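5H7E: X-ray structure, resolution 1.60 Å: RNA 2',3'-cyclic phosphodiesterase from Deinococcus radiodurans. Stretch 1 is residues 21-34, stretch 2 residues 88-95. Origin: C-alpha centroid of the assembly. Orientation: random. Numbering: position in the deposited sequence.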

# COMPACT_ATOMS: atom_id res chain seq x y z
N PRO A 21 -11.20 7.35 -10.68
CA PRO A 21 -12.51 7.00 -10.11
C PRO A 21 -12.49 6.94 -8.60
O PRO A 21 -13.51 7.22 -7.95
CB PRO A 21 -12.84 5.66 -10.76
CG PRO A 21 -11.51 5.10 -11.24
CD PRO A 21 -10.74 6.30 -11.66
N LEU A 22 -11.35 6.63 -8.00
CA LEU A 22 -11.30 6.67 -6.55
C LEU A 22 -11.47 8.09 -6.04
O LEU A 22 -12.09 8.35 -5.01
CB LEU A 22 -10.00 6.06 -6.05
CG LEU A 22 -9.90 4.54 -6.32
CD1 LEU A 22 -8.57 4.03 -5.79
CD2 LEU A 22 -11.09 3.75 -5.69
N ALA A 23 -10.81 9.05 -6.70
CA ALA A 23 -10.98 10.42 -6.27
C ALA A 23 -12.41 10.88 -6.44
O ALA A 23 -12.88 11.71 -5.66
CB ALA A 23 -10.08 11.35 -7.08
N GLU A 24 -13.10 10.39 -7.49
CA GLU A 24 -14.50 10.75 -7.65
C GLU A 24 -15.32 10.23 -6.48
O GLU A 24 -16.26 10.90 -6.03
CB GLU A 24 -15.02 10.22 -8.97
CG GLU A 24 -14.32 10.87 -10.16
CD GLU A 24 -14.79 10.37 -11.50
OE1 GLU A 24 -13.95 10.21 -12.41
OE2 GLU A 24 -16.02 10.13 -11.65
N ALA A 25 -14.98 9.05 -5.96
CA ALA A 25 -15.68 8.54 -4.77
C ALA A 25 -15.41 9.41 -3.55
O ALA A 25 -16.28 9.58 -2.69
CB ALA A 25 -15.24 7.11 -4.50
N GLN A 26 -14.22 10.00 -3.46
CA GLN A 26 -13.94 10.86 -2.32
C GLN A 26 -14.75 12.13 -2.30
O GLN A 26 -14.81 12.78 -1.26
CB GLN A 26 -12.46 11.24 -2.29
CG GLN A 26 -11.52 10.11 -2.18
CD GLN A 26 -10.05 10.58 -2.39
OE1 GLN A 26 -9.77 11.33 -3.32
NE2 GLN A 26 -9.14 10.13 -1.53
N ALA A 27 -15.37 12.52 -3.41
CA ALA A 27 -16.23 13.71 -3.37
C ALA A 27 -17.37 13.56 -2.37
O ALA A 27 -17.95 14.57 -1.93
CB ALA A 27 -16.80 14.00 -4.75
N LYS A 28 -17.70 12.33 -1.97
CA LYS A 28 -18.76 12.11 -0.99
C LYS A 28 -18.30 12.36 0.45
O LYS A 28 -19.15 12.48 1.33
CB LYS A 28 -19.30 10.69 -1.11
CG LYS A 28 -19.79 10.40 -2.53
CD LYS A 28 -19.97 8.92 -2.79
CE LYS A 28 -20.30 8.67 -4.27
NZ LYS A 28 -21.52 9.40 -4.67
N LEU A 29 -17.01 12.45 0.71
CA LEU A 29 -16.56 12.68 2.08
C LEU A 29 -17.14 13.98 2.63
O LEU A 29 -17.26 14.98 1.93
CB LEU A 29 -15.05 12.75 2.14
CG LEU A 29 -14.43 11.42 1.72
CD1 LEU A 29 -12.93 11.65 1.48
CD2 LEU A 29 -14.65 10.36 2.78
N ARG A 30 -17.41 13.97 3.93
CA ARG A 30 -17.89 15.16 4.62
C ARG A 30 -17.31 15.17 6.03
O ARG A 30 -16.80 14.16 6.53
CB ARG A 30 -19.43 15.21 4.64
N GLY A 31 -17.37 16.31 6.69
CA GLY A 31 -16.99 16.33 8.09
C GLY A 31 -15.50 16.16 8.30
O GLY A 31 -14.68 16.70 7.55
N ASN A 32 -15.12 15.40 9.32
CA ASN A 32 -13.72 15.30 9.71
C ASN A 32 -12.91 14.38 8.81
O ASN A 32 -11.72 14.19 9.08
CB ASN A 32 -13.57 14.81 11.15
CG ASN A 32 -13.92 15.88 12.19
OD1 ASN A 32 -13.73 17.07 11.94
ND2 ASN A 32 -14.43 15.46 13.34
N TRP A 33 -13.53 13.77 7.79
CA TRP A 33 -12.77 12.93 6.87
C TRP A 33 -11.76 13.76 6.09
O TRP A 33 -12.07 14.84 5.59
CB TRP A 33 -13.69 12.21 5.89
CG TRP A 33 -14.46 11.04 6.44
CD1 TRP A 33 -15.82 10.96 6.58
CD2 TRP A 33 -13.94 9.76 6.83
NE1 TRP A 33 -16.16 9.72 7.07
CE2 TRP A 33 -15.04 8.97 7.25
CE3 TRP A 33 -12.66 9.22 6.94
CZ2 TRP A 33 -14.89 7.66 7.72
CZ3 TRP A 33 -12.50 7.90 7.37
CH2 TRP A 33 -13.63 7.14 7.79
N ARG A 34 -10.55 13.22 5.97
CA ARG A 34 -9.44 13.83 5.25
C ARG A 34 -9.07 12.89 4.10
O ARG A 34 -8.60 11.78 4.35
CB ARG A 34 -8.22 14.02 6.15
CG ARG A 34 -8.43 15.04 7.31
CD ARG A 34 -7.22 14.99 8.28
NE ARG A 34 -7.27 13.87 9.25
CZ ARG A 34 -6.36 12.89 9.35
NH1 ARG A 34 -6.53 11.95 10.28
NH2 ARG A 34 -5.31 12.82 8.54
N SER A 88 -16.10 3.10 15.81
CA SER A 88 -15.66 4.37 15.25
C SER A 88 -14.61 4.15 14.18
O SER A 88 -13.49 3.75 14.46
CB SER A 88 -15.12 5.30 16.32
OG SER A 88 -14.87 6.58 15.78
N PRO A 89 -14.96 4.44 12.95
CA PRO A 89 -14.02 4.27 11.84
C PRO A 89 -12.95 5.34 11.80
O PRO A 89 -13.23 6.52 11.95
CB PRO A 89 -14.92 4.36 10.61
CG PRO A 89 -16.14 5.06 11.05
CD PRO A 89 -16.34 4.65 12.47
N ARG A 90 -11.72 4.92 11.60
CA ARG A 90 -10.62 5.85 11.46
C ARG A 90 -10.13 5.90 10.00
O ARG A 90 -9.50 6.85 9.59
CB ARG A 90 -9.46 5.45 12.36
CG ARG A 90 -9.80 5.47 13.84
CD ARG A 90 -10.19 6.86 14.30
NE ARG A 90 -9.08 7.79 14.15
CZ ARG A 90 -8.04 7.85 14.97
NH1 ARG A 90 -7.97 7.03 16.01
NH2 ARG A 90 -7.07 8.71 14.75
N VAL A 91 -10.40 4.84 9.25
CA VAL A 91 -9.98 4.71 7.86
C VAL A 91 -11.09 4.22 6.92
O VAL A 91 -11.82 3.32 7.27
CB VAL A 91 -8.84 3.67 7.75
CG1 VAL A 91 -8.33 3.56 6.33
CG2 VAL A 91 -7.69 3.95 8.70
N TRP A 92 -11.19 4.82 5.74
CA TRP A 92 -12.12 4.38 4.71
C TRP A 92 -11.22 3.88 3.59
O TRP A 92 -10.29 4.55 3.22
CB TRP A 92 -12.94 5.56 4.22
CG TRP A 92 -14.04 5.21 3.27
CD1 TRP A 92 -14.93 4.21 3.40
CD2 TRP A 92 -14.39 5.91 2.07
NE1 TRP A 92 -15.81 4.22 2.35
CE2 TRP A 92 -15.50 5.26 1.52
CE3 TRP A 92 -13.86 7.02 1.41
CZ2 TRP A 92 -16.09 5.67 0.35
CZ3 TRP A 92 -14.45 7.42 0.25
CH2 TRP A 92 -15.55 6.76 -0.27
N PHE A 93 -11.50 2.70 3.06
CA PHE A 93 -10.62 2.14 2.04
C PHE A 93 -11.45 1.39 1.00
O PHE A 93 -12.65 1.16 1.18
CB PHE A 93 -9.59 1.14 2.66
CG PHE A 93 -10.25 -0.05 3.35
CD1 PHE A 93 -10.69 -1.12 2.61
CD2 PHE A 93 -10.36 -0.08 4.73
CE1 PHE A 93 -11.29 -2.22 3.22
CE2 PHE A 93 -11.00 -1.17 5.35
CZ PHE A 93 -11.45 -2.22 4.57
N VAL A 94 -10.81 1.11 -0.14
CA VAL A 94 -11.37 0.18 -1.13
C VAL A 94 -10.54 -1.10 -1.11
O VAL A 94 -9.30 -1.04 -1.09
CB VAL A 94 -11.43 0.78 -2.54
CG1 VAL A 94 -10.05 1.29 -3.05
CG2 VAL A 94 -12.03 -0.20 -3.55
N LYS A 95 -11.22 -2.25 -1.05
CA LYS A 95 -10.53 -3.53 -1.09
C LYS A 95 -9.98 -3.79 -2.48
O LYS A 95 -10.61 -3.47 -3.48
CB LYS A 95 -11.51 -4.62 -0.70
CG LYS A 95 -10.93 -6.04 -0.82
CD LYS A 95 -12.04 -7.03 -0.33
CE LYS A 95 -11.58 -8.46 -0.37
NZ LYS A 95 -11.00 -8.75 -1.69

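The contact between the helix and turns of residues 21-34 and the loop and strand of residues 88-95 is built on Trp92. Its CA-to-CB bond points toward the first stretch, and chi1 is t at -173°. The other stretch covers 107 Å² of this residue, the largest share of any residue here. The six-membered part of the indole reaches Ala25, Gln26 and Leu29.

Three residues of the first stretch meet this ring. Leu29 CD2 lies 3.7 Å from Trp92 CE3. The CA-to-CB bond of Leu29 points sideways, but its m,t rotamer brings the end of the side chain nearer. Ala25 O and Gln26 CA sit at the edge of the ring, near its plane. Ala25 O is 3.8 Å from Trp92 CH2, and Gln26 CA is 4.3 Å from Trp92 CZ3. Ala25 also points its CB toward the strand, with CB 4.3 Å from Trp92 CH2. A short methyl side chain suits this place, because the indole already comes close to the backbone.

Ala25 O is not left unpaired. It accepts a hydrogen bond from Lys28 N at 3.2 Å. Leu29 N donates to Gln26 O at 3.0 Å, within a type I turn from Gln26 to Leu29. The turn brings Leu29 up to the indole.

Farther along the strand, Leu22 meets Val94. Leu22 CD2 lies 3.8 Å from Val94 CG1. Val94 points toward the helix, whereas Leu22 starts sideways and extends inward through an m,t rotamer. Both residues are buried, as suits their branched hydrocarbon side chains. Phe93, between Trp92 and Val94 in sequence, is out of reach of the first stretch, in keeping with the alternation of a strand.

Trp33 forms the other large part of the contact, with 91 Å² covered. It closes a type II' turn from Arg30 to Trp33, in which Gly31 has a positive phi of 71°, a value that favours glycine. The Trp33 ring approaches the start of the strand obliquely. Its CZ3 is 3.9 Å from Trp92 CB, so the two tryptophans touch through ring and CB. Trp33 CH2 is 4.2 Å from Pro89 CB. The proline ring is compact and apolar, and its CB points toward the first stretch.

Around Trp33 the contact passes from side chains to backbone. Trp33 CZ3 is 3.7 Å from Trp92 N and 3.9 Å from Arg90 O, and Trp33 CH2 is 4.0 Å from Val91 C. These are packing contacts. No hydrogen bond crosses between the stretches. The polar Trp33 NE1 is hydrogen-bonded elsewhere in the structure, so the buried indole can pack here without leaving it unsatisfied.

At the outer edge, the CA-to-CB bond of the exposed Arg90 points away. Arg90 NH2 and Arg34 NH1 are 5.5 Å apart, with no bond between them. Arg90 NE is hydrogen-bonded elsewhere in the structure. Lys28 starts toward the strand, but its end leads away. The contact buries 377 Å² in all, counting both sides.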